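Local structure of CalsepRRP (1JY5) at residues Y7-L12 against W46-D51; T165-C170 against Q177-F182; Q65-I70 against G114-Y119; S15-L20 against S203-N208; F40-L45 against S121-L126. The protein belongs to the RNase T2 family of RNA-cleaving enzymes and may bind RNA, although a catalytic activity of its own is not established. All blocks are in the same frame, centred on the assembly; numbering follows the deposited sequence.

Contact 1: residues Y7-L12 against W46-D51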
# COMPACT_ATOMS: atom_id res chain seq x y z
N TYR A 7 4.48 -2.51 14.93
CA TYR A 7 3.55 -1.56 14.36
C TYR A 7 3.12 -1.99 12.96
O TYR A 7 3.69 -2.91 12.37
CB TYR A 7 4.20 -0.17 14.30
CG TYR A 7 5.35 -0.09 13.31
CD1 TYR A 7 5.13 0.27 11.98
CD2 TYR A 7 6.65 -0.46 13.69
CE1 TYR A 7 6.17 0.25 11.05
CE2 TYR A 7 7.69 -0.48 12.77
CZ TYR A 7 7.45 -0.13 11.45
OH TYR A 7 8.47 -0.20 10.53
N PHE A 8 2.12 -1.29 12.43
CA PHE A 8 1.58 -1.55 11.11
C PHE A 8 2.07 -0.53 10.09
O PHE A 8 2.12 0.67 10.38
CB PHE A 8 0.05 -1.45 11.14
CG PHE A 8 -0.66 -2.68 11.62
CD1 PHE A 8 -1.51 -2.63 12.72
CD2 PHE A 8 -0.55 -3.88 10.92
CE1 PHE A 8 -2.26 -3.75 13.10
CE2 PHE A 8 -1.29 -5.00 11.29
CZ PHE A 8 -2.14 -4.93 12.38
N THR A 9 2.45 -0.99 8.91
CA THR A 9 2.83 -0.08 7.84
C THR A 9 1.76 -0.24 6.76
O THR A 9 1.54 -1.35 6.27
CB THR A 9 4.21 -0.40 7.21
OG1 THR A 9 5.26 0.03 8.08
CG2 THR A 9 4.37 0.30 5.85
N LEU A 10 1.07 0.84 6.41
CA LEU A 10 0.09 0.76 5.33
C LEU A 10 0.85 1.30 4.12
O LEU A 10 1.18 2.48 4.07
CB LEU A 10 -1.16 1.64 5.59
CG LEU A 10 -2.16 1.77 4.43
CD1 LEU A 10 -2.73 0.40 4.09
CD2 LEU A 10 -3.30 2.73 4.78
N ALA A 11 1.15 0.43 3.17
CA ALA A 11 1.87 0.85 1.97
C ALA A 11 0.87 1.04 0.85
O ALA A 11 -0.02 0.21 0.64
CB ALA A 11 2.92 -0.20 1.58
N LEU A 12 1.01 2.16 0.14
CA LEU A 12 0.11 2.49 -0.96
C LEU A 12 0.91 2.66 -2.25
O LEU A 12 2.02 3.18 -2.24
CB LEU A 12 -0.63 3.80 -0.64
CG LEU A 12 -1.39 3.80 0.70
CD1 LEU A 12 -1.97 5.19 0.96
CD2 LEU A 12 -2.50 2.75 0.66
N TRP A 46 1.44 -4.09 6.37
CA TRP A 46 2.51 -4.92 6.89
C TRP A 46 2.81 -4.88 8.39
O TRP A 46 3.09 -3.82 8.95
CB TRP A 46 3.82 -4.59 6.15
CG TRP A 46 3.73 -4.55 4.64
CD1 TRP A 46 2.94 -5.33 3.84
CD2 TRP A 46 4.51 -3.73 3.75
NE1 TRP A 46 3.19 -5.05 2.51
CE2 TRP A 46 4.14 -4.08 2.43
CE3 TRP A 46 5.48 -2.74 3.95
CZ2 TRP A 46 4.72 -3.47 1.31
CZ3 TRP A 46 6.06 -2.13 2.83
CH2 TRP A 46 5.67 -2.50 1.53
N PRO A 47 2.72 -6.04 9.07
CA PRO A 47 3.04 -6.04 10.50
C PRO A 47 4.56 -5.89 10.45
O PRO A 47 5.24 -6.67 9.76
CB PRO A 47 2.62 -7.44 10.95
CG PRO A 47 1.48 -7.77 10.03
CD PRO A 47 2.03 -7.28 8.69
N ASP A 48 5.11 -4.91 11.16
CA ASP A 48 6.55 -4.67 11.12
C ASP A 48 7.20 -4.59 12.49
O ASP A 48 6.52 -4.47 13.51
CB ASP A 48 6.86 -3.37 10.36
CG ASP A 48 6.66 -3.49 8.85
OD1 ASP A 48 7.00 -4.55 8.28
OD2 ASP A 48 6.16 -2.52 8.24
N TYR A 49 8.52 -4.65 12.50
CA TYR A 49 9.32 -4.55 13.72
C TYR A 49 9.99 -3.17 13.73
O TYR A 49 10.37 -2.65 12.68
CB TYR A 49 10.39 -5.62 13.75
CG TYR A 49 9.89 -7.02 13.97
CD1 TYR A 49 10.42 -8.09 13.26
CD2 TYR A 49 8.89 -7.29 14.92
CE1 TYR A 49 9.99 -9.40 13.48
CE2 TYR A 49 8.45 -8.59 15.15
CZ TYR A 49 9.01 -9.64 14.42
OH TYR A 49 8.59 -10.93 14.65
N ASP A 50 10.15 -2.60 14.92
CA ASP A 50 10.77 -1.29 15.06
C ASP A 50 12.19 -1.21 14.50
O ASP A 50 12.62 -0.14 14.06
CB ASP A 50 10.80 -0.87 16.53
CG ASP A 50 9.42 -0.63 17.11
OD1 ASP A 50 8.58 -0.02 16.42
OD2 ASP A 50 9.18 -1.05 18.27
N ASP A 51 12.91 -2.33 14.51
CA ASP A 51 14.30 -2.32 14.03
C ASP A 51 14.45 -2.35 12.51
O ASP A 51 15.56 -2.43 12.00
CB ASP A 51 15.10 -3.48 14.66
CG ASP A 51 14.58 -4.85 14.26
OD1 ASP A 51 15.03 -5.84 14.88
OD2 ASP A 51 13.75 -4.96 13.33
O HOH W 1 10.19 -2.74 9.80
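The ring of Y7 takes D48 over one of its faces: D48 CB stands 3.9 Å from the ring centroid in a CH-pi contact, shifted toward the CZ rim. At the edge of the same ring, in its plane, lies D50 CA. D50 OD1 comes within 3.4 Å of Y7 CD2, obliquely, and its carboxylate plane is 12° from that of the ring. A chi1 of 68° sets Y7 CG between the backbone N and the carbonyl carbon, from where the ring extends toward D48. The second flat group, the indole of W46, receives A11 CB over one face, 3.8 Å from the centroid of its six-membered ring, with T9 CG2 approaching CE3 obliquely. Beyond the pair, H105 stacks on this indole and E101 bonds its NE1.

These two strands, 7-14 and 40-48, run antiparallel in the central sheet of the RNase T2 fold, and W46 and P47 belong to the GLWP part of a signature segment of that family. Y7-D48 and T9-W46 are hydrogen-bonded pairs, with F8-P47 a non-hydrogen-bonded pair between them. Y7, T9, W46 and D48 share one face of the sheet. On it T9 OG1 donates to D48 OD2 over 2.7 Å, meeting the oxygen nearly along its C-O axis, which gives this buried carboxylate a firm partner and would probably limit its rotation. A water joins Y7 OH to Y49 O. On the other face F8 CE2 rests 4.1 Å from P47 CG.

Contact 2: residues T165-C170 against Q177-F182; sequences TPVVKC and QVQICF
Q179 crosses V167 obliquely on one face of this hairpin, the two CB atoms of Q179 and V167 being 3.8 Å apart. Its CG stands beside the backbone N (chi1 -66°), and the chain is extended beyond it, which carries the amide group over V167 CG1 and on to the methylenes of K169. K169 bends at chi2, placing its CD so that the chain crosses the Q179 arm while its end leads away; nearer the backbone, K169 CB meets Q177 CB at 4.2 Å. An alanine in place of Q179 would keep the CB contact but would probably leave V167 CG1 and the K169 methylenes without the cover of the amide arm. The opposite face is apolar: V168 CG2 approaches V178 CG2 at 4.3 Å, and P166 CB meets I180 CD1 at 3.6 Å. Four backbone bonds join V167 with Q179 and K169 with Q177, and past them a water links T165 O to C181 N. The apolar face lies under helix 151-162, where I158 touches P166, M155 touches V168 and L162 touches I180; Q179 leans on W46, and strand 174-182 continues the sheet to strand 7-14.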
# COMPACT_ATOMS: atom_id res chain seq x y z
N THR A 165 4.74 11.73 9.77
CA THR A 165 5.51 11.81 8.55
C THR A 165 5.50 10.50 7.78
O THR A 165 5.78 9.43 8.34
CB THR A 165 6.96 12.24 8.86
OG1 THR A 165 6.93 13.51 9.54
CG2 THR A 165 7.77 12.39 7.58
N PRO A 166 5.13 10.55 6.50
CA PRO A 166 5.09 9.35 5.67
C PRO A 166 6.47 8.99 5.15
O PRO A 166 7.40 9.79 5.23
CB PRO A 166 4.15 9.76 4.53
CG PRO A 166 4.54 11.20 4.33
CD PRO A 166 4.60 11.71 5.76
N VAL A 167 6.59 7.79 4.61
CA VAL A 167 7.84 7.34 4.03
C VAL A 167 7.48 7.25 2.54
O VAL A 167 6.42 6.72 2.19
CB VAL A 167 8.26 5.95 4.57
CG1 VAL A 167 9.52 5.47 3.86
CG2 VAL A 167 8.54 6.06 6.08
N VAL A 168 8.32 7.81 1.68
CA VAL A 168 8.05 7.78 0.25
C VAL A 168 9.16 7.10 -0.53
O VAL A 168 10.35 7.33 -0.28
CB VAL A 168 7.88 9.21 -0.34
CG1 VAL A 168 7.53 9.11 -1.82
CG2 VAL A 168 6.79 9.98 0.41
N LYS A 169 8.77 6.25 -1.48
CA LYS A 169 9.72 5.54 -2.33
C LYS A 169 9.43 5.95 -3.77
O LYS A 169 8.27 6.14 -4.15
CB LYS A 169 9.55 4.02 -2.18
CG LYS A 169 9.68 3.50 -0.75
CD LYS A 169 11.05 3.80 -0.15
CE LYS A 169 11.23 3.10 1.19
NZ LYS A 169 12.53 3.45 1.81
N CYS A 170 10.49 6.09 -4.56
CA CYS A 170 10.36 6.49 -5.95
C CYS A 170 10.90 5.49 -6.95
O CYS A 170 11.71 4.64 -6.61
CB CYS A 170 11.04 7.84 -6.18
SG CYS A 170 10.10 9.20 -5.46
N GLN A 177 5.55 4.62 -4.15
CA GLN A 177 4.92 4.13 -2.93
C GLN A 177 4.96 5.11 -1.76
O GLN A 177 5.95 5.81 -1.56
CB GLN A 177 5.58 2.80 -2.53
CG GLN A 177 5.08 2.15 -1.25
CD GLN A 177 5.69 0.78 -1.02
OE1 GLN A 177 5.39 -0.18 -1.74
NE2 GLN A 177 6.57 0.68 -0.03
N VAL A 178 3.86 5.17 -1.02
CA VAL A 178 3.78 6.02 0.17
C VAL A 178 3.45 5.10 1.34
O VAL A 178 2.56 4.26 1.24
CB VAL A 178 2.69 7.11 0.03
CG1 VAL A 178 2.45 7.78 1.39
CG2 VAL A 178 3.15 8.18 -0.97
N GLN A 179 4.19 5.25 2.43
CA GLN A 179 3.99 4.43 3.62
C GLN A 179 3.55 5.26 4.82
O GLN A 179 4.18 6.25 5.17
CB GLN A 179 5.28 3.69 3.97
CG GLN A 179 5.72 2.64 2.95
CD GLN A 179 7.12 2.12 3.22
OE1 GLN A 179 7.67 2.34 4.30
NE2 GLN A 179 7.69 1.43 2.25
N ILE A 180 2.44 4.84 5.43
CA ILE A 180 1.87 5.49 6.61
C ILE A 180 1.88 4.43 7.71
O ILE A 180 1.46 3.30 7.48
CB ILE A 180 0.40 5.90 6.39
CG1 ILE A 180 0.27 6.78 5.15
CG2 ILE A 180 -0.13 6.63 7.63
CD1 ILE A 180 1.08 8.05 5.22
N CYS A 181 2.34 4.79 8.91
CA CYS A 181 2.41 3.83 10.00
C CYS A 181 1.32 3.97 11.07
O CYS A 181 0.84 5.06 11.33
CB CYS A 181 3.82 3.87 10.62
SG CYS A 181 5.02 3.33 9.36
N PHE A 182 0.92 2.83 11.64
CA PHE A 182 -0.10 2.78 12.68
C PHE A 182 0.33 1.88 13.83
O PHE A 182 1.00 0.87 13.61
CB PHE A 182 -1.42 2.22 12.13
CG PHE A 182 -2.04 3.04 11.03
CD1 PHE A 182 -1.66 2.85 9.71
CD2 PHE A 182 -3.00 4.01 11.32
CE1 PHE A 182 -2.23 3.61 8.68
CE2 PHE A 182 -3.57 4.78 10.31
CZ PHE A 182 -3.19 4.58 8.98
O HOH W 2 3.45 7.43 9.52

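Contact 3: residues Q65-I70 against G114-Y119. Unlike the reference sequence in segment 65-70: Q65 (reference Glu).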
# COMPACT_ATOMS: atom_id res chain seq x y z
N GLN A 65 -10.26 -17.38 -0.58
CA GLN A 65 -11.09 -16.35 -1.21
C GLN A 65 -12.52 -16.33 -0.71
O GLN A 65 -13.18 -15.29 -0.75
CB GLN A 65 -11.07 -16.52 -2.74
CG GLN A 65 -11.60 -17.86 -3.26
CD GLN A 65 -13.12 -17.89 -3.42
OE1 GLN A 65 -13.78 -16.84 -3.45
NE2 GLN A 65 -13.68 -19.09 -3.55
N ASN A 66 -13.02 -17.47 -0.22
CA ASN A 66 -14.39 -17.51 0.28
C ASN A 66 -14.56 -16.59 1.48
O ASN A 66 -15.60 -15.95 1.65
CB ASN A 66 -14.77 -18.93 0.69
CG ASN A 66 -14.96 -19.83 -0.50
OD1 ASN A 66 -15.94 -19.71 -1.24
ND2 ASN A 66 -14.02 -20.74 -0.70
N GLU A 67 -13.52 -16.53 2.30
CA GLU A 67 -13.51 -15.71 3.51
C GLU A 67 -13.67 -14.22 3.24
O GLU A 67 -14.19 -13.48 4.07
CB GLU A 67 -12.20 -15.92 4.26
CG GLU A 67 -11.93 -17.35 4.67
CD GLU A 67 -12.62 -17.70 5.95
OE1 GLU A 67 -13.87 -17.70 5.97
OE2 GLU A 67 -11.91 -17.97 6.94
N ILE A 68 -13.20 -13.78 2.07
CA ILE A 68 -13.27 -12.37 1.73
C ILE A 68 -14.15 -12.08 0.52
O ILE A 68 -14.02 -11.01 -0.08
CB ILE A 68 -11.85 -11.80 1.49
CG1 ILE A 68 -11.14 -12.60 0.39
CG2 ILE A 68 -11.05 -11.82 2.79
CD1 ILE A 68 -9.75 -12.08 0.04
N SER A 69 -15.05 -12.99 0.19
CA SER A 69 -15.92 -12.82 -0.98
C SER A 69 -16.69 -11.50 -1.03
O SER A 69 -16.82 -10.91 -2.11
CB SER A 69 -16.92 -13.99 -1.10
OG SER A 69 -17.85 -14.03 -0.03
N ILE A 70 -17.19 -11.02 0.10
CA ILE A 70 -17.96 -9.78 0.10
C ILE A 70 -17.09 -8.54 -0.09
O ILE A 70 -17.59 -7.44 -0.27
CB ILE A 70 -18.81 -9.63 1.38
CG1 ILE A 70 -17.92 -9.34 2.59
CG2 ILE A 70 -19.62 -10.90 1.60
CD1 ILE A 70 -18.72 -9.04 3.86
N GLY A 114 -7.40 -11.28 13.82
CA GLY A 114 -7.52 -12.72 13.94
C GLY A 114 -7.73 -13.63 12.75
O GLY A 114 -7.55 -14.84 12.86
N ASN A 115 -8.12 -13.07 11.61
CA ASN A 115 -8.35 -13.88 10.43
C ASN A 115 -8.22 -13.04 9.17
O ASN A 115 -8.06 -11.82 9.25
CB ASN A 115 -9.73 -14.55 10.49
CG ASN A 115 -10.86 -13.54 10.60
OD1 ASN A 115 -10.92 -12.58 9.83
ND2 ASN A 115 -11.79 -13.78 11.53
N GLN A 116 -8.27 -13.69 8.02
CA GLN A 116 -8.15 -13.05 6.71
C GLN A 116 -9.11 -11.92 6.46
O GLN A 116 -8.73 -10.87 5.93
CB GLN A 116 -8.37 -14.06 5.61
CG GLN A 116 -7.41 -15.17 5.61
CD GLN A 116 -7.82 -16.23 4.64
OE1 GLN A 116 -8.05 -15.96 3.46
NE2 GLN A 116 -7.91 -17.46 5.12
N TYR A 117 -10.37 -12.14 6.81
CA TYR A 117 -11.38 -11.12 6.59
C TYR A 117 -11.04 -9.88 7.39
O TYR A 117 -11.13 -8.76 6.87
CB TYR A 117 -12.77 -11.60 7.02
CG TYR A 117 -13.81 -10.53 6.77
CD1 TYR A 117 -14.38 -10.37 5.50
CD2 TYR A 117 -14.15 -9.62 7.77
CE1 TYR A 117 -15.26 -9.32 5.23
CE2 TYR A 117 -15.03 -8.56 7.50
CZ TYR A 117 -15.58 -8.42 6.23
OH TYR A 117 -16.42 -7.36 5.94
N GLU A 118 -10.66 -10.06 8.65
CA GLU A 118 -10.32 -8.91 9.48
C GLU A 118 -9.09 -8.22 8.91
O GLU A 118 -9.00 -7.00 8.91
CB GLU A 118 -10.10 -9.34 10.93
CG GLU A 118 -11.31 -10.07 11.52
CD GLU A 118 -11.25 -10.28 13.02
OE1 GLU A 118 -10.15 -10.17 13.61
OE2 GLU A 118 -12.30 -10.58 13.62
N TYR A 119 -8.14 -9.01 8.42
CA TYR A 119 -6.93 -8.42 7.85
C TYR A 119 -7.26 -7.52 6.65
O TYR A 119 -6.90 -6.33 6.64
CB TYR A 119 -5.94 -9.51 7.42
CG TYR A 119 -4.76 -8.96 6.63
CD1 TYR A 119 -3.75 -8.23 7.27
CD2 TYR A 119 -4.68 -9.14 5.26
CE1 TYR A 119 -2.68 -7.70 6.55
CE2 TYR A 119 -3.62 -8.61 4.52
CZ TYR A 119 -2.62 -7.90 5.17
OH TYR A 119 -1.58 -7.38 4.45
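I68 and Y117 mark the closest approach of the two backbones, 5.4 Å from CA to CA, where the loop leading to helix 72-78 packs against the N-terminal turn of helix 116-129; its residues 65-67 have helical torsions and run toward the 3-10 segment 69-70. N115 is the N-cap of helix 116-129, its OD1 accepting from E118 N at 2.8 Å, while E118 OE1 accepts from G114 N. Y117 contributes more than any other residue. Its CG is anti to the backbone N (chi1 -179°), and the ring presents its edge to E67 O, 3.4 Å from Y117 CD1 and near the ring plane. I70 crosses the tyrosine at about a right angle, its CD1 3.7 Å from Y117 CE1. Deeper in, I68 CG2 packs against Y117 CA at 3.9 Å. E67 CG touches Q116 NE2 at 4.0 Å, with carboxylate and amide planes 78° apart. An alanine in place of Y117 would probably leave the end of I70 without its aromatic partner and open a gap beside E67 O. A polar tie lies just before the segment, where D64 N donates to Q116 OE1; hydrophobic and carbonyl-to-ring-edge contacts hold the two segments together.

Contact 4: residues S15-L20 against S203-N208; sequences SGTECL and SLPIKN
The methylenes of K207 touch S15 and C19. CB has no near partner in 15-20; contact begins at CG, which turns to the side of the backbone N and lies 3.8 Å from S15 OG and equally near S15 O. CD touches both S15 OG and C19 SG, the sulphur at 4.0 Å. A turn at chi3 (-73°) keeps CE close to S15 OG, and a second at chi4 (69°) swings NZ onto V36 O, its main hydrogen-bond partner, with a weak bond to R33 O. The lysine thus lays its methylenes against S15 and the C19-C31 disulfide, and its ammonium is satisfied by carbonyls of the loop leading to strand 40-48. S15 OG is itself bonded to G39 N.

Further back along the tail, G16 CA meets P205 O at 3.2 Å in a CA-H...O contact with an angle of 168° at the hydrogen. A CB on G16 would point straight at that oxygen and could not be accommodated; W14 NE1 also bonds P205 O. The proline ring meets T17 OG1, 3.3 Å from P205 CG and bonded to V175 O. L20 crosses the ring at about a right angle, its CD1 3.8 Å from P205 CG. A short, weakly bonded helical turn thus packs against the extended C-terminal tail, with G16 at the closest point of the backbones, at the disulfide-braced periphery of this RNase T2 fold.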
# COMPACT_ATOMS: atom_id res chain seq x y z
N SER A 15 -0.78 4.23 -8.78
CA SER A 15 -1.12 3.48 -9.99
C SER A 15 -0.46 3.99 -11.27
O SER A 15 -0.08 3.20 -12.14
CB SER A 15 -2.65 3.46 -10.19
OG SER A 15 -3.14 4.74 -10.57
N GLY A 16 -0.31 5.31 -11.38
CA GLY A 16 0.30 5.89 -12.56
C GLY A 16 1.75 5.49 -12.77
O GLY A 16 2.20 5.33 -13.90
N THR A 17 2.48 5.31 -11.68
CA THR A 17 3.88 4.94 -11.77
C THR A 17 4.06 3.45 -12.05
O THR A 17 5.11 3.00 -12.52
CB THR A 17 4.61 5.31 -10.47
OG1 THR A 17 4.51 6.72 -10.27
CG2 THR A 17 6.08 4.92 -10.53
N GLU A 18 3.02 2.68 -11.77
CA GLU A 18 3.05 1.24 -11.98
C GLU A 18 2.65 0.90 -13.41
O GLU A 18 2.86 -0.22 -13.88
CB GLU A 18 2.10 0.56 -10.99
CG GLU A 18 2.67 -0.66 -10.29
CD GLU A 18 4.01 -0.39 -9.64
OE1 GLU A 18 4.13 0.60 -8.89
OE2 GLU A 18 4.96 -1.17 -9.89
N CYS A 19 2.08 1.87 -14.10
CA CYS A 19 1.65 1.65 -15.47
C CYS A 19 2.37 2.55 -16.47
O CYS A 19 1.76 3.10 -17.39
CB CYS A 19 0.14 1.86 -15.57
SG CYS A 19 -0.84 0.79 -14.45
N LEU A 20 3.68 2.71 -16.28
CA LEU A 20 4.48 3.54 -17.17
C LEU A 20 5.27 2.68 -18.16
O LEU A 20 4.71 2.12 -19.10
CB LEU A 20 5.44 4.42 -16.37
CG LEU A 20 4.85 5.64 -15.66
CD1 LEU A 20 5.94 6.35 -14.87
CD2 LEU A 20 4.24 6.59 -16.68
N SER A 203 7.39 13.22 -9.72
CA SER A 203 6.15 13.36 -10.48
C SER A 203 5.08 12.36 -10.06
O SER A 203 5.37 11.35 -9.42
CB SER A 203 6.44 13.18 -11.97
OG SER A 203 6.97 11.89 -12.23
N LEU A 204 3.84 12.66 -10.42
CA LEU A 204 2.71 11.79 -10.13
C LEU A 204 2.06 11.47 -11.47
O LEU A 204 0.95 11.92 -11.76
CB LEU A 204 1.72 12.48 -9.19
CG LEU A 204 2.26 12.83 -7.80
CD1 LEU A 204 1.30 13.79 -7.09
CD2 LEU A 204 2.44 11.55 -6.99
N PRO A 205 2.74 10.68 -12.31
CA PRO A 205 2.27 10.29 -13.64
C PRO A 205 0.88 9.68 -13.68
O PRO A 205 0.41 9.07 -12.71
CB PRO A 205 3.34 9.32 -14.12
CG PRO A 205 3.84 8.71 -12.84
CD PRO A 205 3.95 9.92 -11.95
N ILE A 206 0.22 9.84 -14.83
CA ILE A 206 -1.12 9.31 -15.06
C ILE A 206 -0.97 7.95 -15.73
O ILE A 206 0.04 7.68 -16.38
CB ILE A 206 -1.92 10.26 -15.99
CG1 ILE A 206 -1.96 11.67 -15.38
CG2 ILE A 206 -3.34 9.74 -16.19
CD1 ILE A 206 -2.56 12.72 -16.30
N LYS A 207 -1.97 7.08 -15.56
CA LYS A 207 -1.91 5.76 -16.18
C LYS A 207 -1.90 5.85 -17.70
O LYS A 207 -2.06 6.93 -18.27
CB LYS A 207 -3.10 4.89 -15.73
CG LYS A 207 -2.97 4.33 -14.33
CD LYS A 207 -4.00 3.24 -14.07
CE LYS A 207 -5.41 3.79 -13.89
NZ LYS A 207 -5.99 4.33 -15.14
N ASN A 208 -1.71 4.71 -18.35
CA ASN A 208 -1.67 4.64 -19.81
C ASN A 208 -0.58 5.55 -20.37
O ASN A 208 -0.88 6.31 -21.31
CB ASN A 208 -3.03 5.05 -20.39
CG ASN A 208 -4.19 4.33 -19.73
OD1 ASN A 208 -4.28 3.10 -19.76
ND2 ASN A 208 -5.10 5.09 -19.13

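Contact 5: residues F40-L45 against S121-L126; sequences FTIKGL and STTLML. Unlike the reference sequence in segment 121-126: T123 (reference Ala).
I42 and L45 face the helix as strand 40-45 passes helix 121-126 at 120° between their directions, the axes coming within 8.9 Å. T123 sits between the two strand residues and offers a different branch to each. Its hydroxyl side meets L45: T123 OG1 is 3.1 Å from L45 CD2 and almost as near L45 CB, the two side chains sliding past each other in opposite directions. That oxygen donates to Y119 O within the helix and packs closely against the leucine. With OG1 beside the backbone N (chi1 -58°), T123 CG2 stands anti to it and meets I42 CG2 at 3.7 Å. I42 then reaches further to the helix, crossing L124 at about a right angle, where I42 CD1 and L124 CD1 are tightly packed at 3.5 Å. More loosely, L45 CD1 approaches L126 CD1 at 4.3 Å. Between I42 and L45 the strand makes a classic beta bulge, K43 and G44 both facing A11; it lets both apolar residues point to the helix while K43 is turned from it. This is helix-on-sheet packing in the core of the RNase T2 fold, and K43, in the bulge, probably corresponds by sequence to the histidine of the HGLWP motif of active relatives.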
# COMPACT_ATOMS: atom_id res chain seq x y z
N PHE A 40 -3.70 6.48 -5.56
CA PHE A 40 -3.12 5.44 -4.71
C PHE A 40 -4.04 4.26 -4.49
O PHE A 40 -5.24 4.43 -4.26
CB PHE A 40 -2.75 6.00 -3.32
CG PHE A 40 -1.52 6.86 -3.31
CD1 PHE A 40 -1.62 8.24 -3.21
CD2 PHE A 40 -0.26 6.27 -3.40
CE1 PHE A 40 -0.48 9.04 -3.20
CE2 PHE A 40 0.89 7.06 -3.40
CZ PHE A 40 0.78 8.45 -3.29
N THR A 41 -3.48 3.05 -4.57
CA THR A 41 -4.23 1.83 -4.30
C THR A 41 -3.40 1.09 -3.26
O THR A 41 -2.24 1.42 -3.02
CB THR A 41 -4.44 0.92 -5.54
OG1 THR A 41 -3.17 0.58 -6.12
CG2 THR A 41 -5.32 1.60 -6.58
N ILE A 42 -4.00 0.08 -2.64
CA ILE A 42 -3.29 -0.67 -1.61
C ILE A 42 -2.21 -1.62 -2.11
O ILE A 42 -2.44 -2.44 -2.99
CB ILE A 42 -4.28 -1.51 -0.75
CG1 ILE A 42 -5.34 -0.58 -0.13
CG2 ILE A 42 -3.52 -2.23 0.36
CD1 ILE A 42 -6.51 -1.31 0.51
N LYS A 43 -1.02 -1.47 -1.55
CA LYS A 43 0.07 -2.36 -1.86
C LYS A 43 -0.07 -3.45 -0.78
O LYS A 43 -0.13 -4.65 -1.09
CB LYS A 43 1.42 -1.65 -1.72
CG LYS A 43 2.62 -2.57 -1.81
CD LYS A 43 2.66 -3.31 -3.13
CE LYS A 43 3.85 -4.25 -3.14
NZ LYS A 43 3.93 -5.04 -4.39
N GLY A 44 -0.15 -3.01 0.47
CA GLY A 44 -0.32 -3.95 1.57
C GLY A 44 -0.40 -3.34 2.96
O GLY A 44 -0.23 -2.13 3.11
N LEU A 45 -0.68 -4.17 3.96
CA LEU A 45 -0.72 -3.73 5.36
C LEU A 45 0.32 -4.65 5.96
O LEU A 45 0.11 -5.86 6.04
CB LEU A 45 -2.09 -3.98 6.01
CG LEU A 45 -2.17 -3.62 7.51
CD1 LEU A 45 -1.89 -2.13 7.72
CD2 LEU A 45 -3.55 -3.97 8.05
N SER A 121 -10.30 -6.38 5.46
CA SER A 121 -11.30 -5.35 5.73
C SER A 121 -10.70 -4.20 6.55
O SER A 121 -11.04 -3.03 6.35
CB SER A 121 -12.51 -5.94 6.47
OG SER A 121 -12.14 -6.52 7.70
N THR A 122 -9.81 -4.53 7.48
CA THR A 122 -9.20 -3.49 8.29
C THR A 122 -8.27 -2.64 7.43
O THR A 122 -8.20 -1.42 7.60
CB THR A 122 -8.44 -4.11 9.48
OG1 THR A 122 -9.38 -4.78 10.34
CG2 THR A 122 -7.72 -3.03 10.28
N THR A 123 -7.59 -3.27 6.47
CA THR A 123 -6.71 -2.53 5.58
C THR A 123 -7.54 -1.57 4.74
O THR A 123 -7.16 -0.41 4.54
CB THR A 123 -5.94 -3.47 4.65
OG1 THR A 123 -5.18 -4.40 5.43
CG2 THR A 123 -4.97 -2.68 3.77
N LEU A 124 -8.67 -2.04 4.24
CA LEU A 124 -9.55 -1.19 3.44
C LEU A 124 -10.08 -0.04 4.29
O LEU A 124 -10.15 1.10 3.83
CB LEU A 124 -10.72 -2.02 2.88
CG LEU A 124 -10.43 -2.78 1.58
CD1 LEU A 124 -9.03 -3.39 1.62
CD2 LEU A 124 -11.48 -3.87 1.38
N MET A 125 -10.44 -0.33 5.54
CA MET A 125 -10.95 0.70 6.44
C MET A 125 -9.96 1.85 6.57
O MET A 125 -10.32 3.01 6.41
CB MET A 125 -11.22 0.12 7.83
CG MET A 125 -11.82 1.11 8.82
SD MET A 125 -11.98 0.37 10.47
CE MET A 125 -10.26 0.45 11.00
N LEU A 126 -8.71 1.52 6.88
CA LEU A 126 -7.67 2.54 7.02
C LEU A 126 -7.47 3.27 5.70
O LEU A 126 -7.33 4.50 5.67
CB LEU A 126 -6.35 1.89 7.48
CG LEU A 126 -6.35 1.24 8.88
CD1 LEU A 126 -5.05 0.49 9.11
CD2 LEU A 126 -6.54 2.32 9.94

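Contacts 1, 2 and 5 share one sheet, strand 7-14 lying between strands 40-48 and 174-182: the centre of contact 1 is 10 Å from that of contact 2 and 12 Å from that of contact 5. F8 N bonds F182 O at 2.7 Å between the first two, and A11 N bonds G44 O at 2.9 Å between contacts 1 and 5. Contact 3 uses the start of helix 116-129, whose later turns serve contact 5; Y119 OH bonds L45 O at 2.8 Å. Contact 4 lies toward another side, its centre 25 Å from that of contact 1, its nearest atoms about 5 Å from contact 5. By analogy with active relatives, the RNA site would probably lie near K43, W46 and H105.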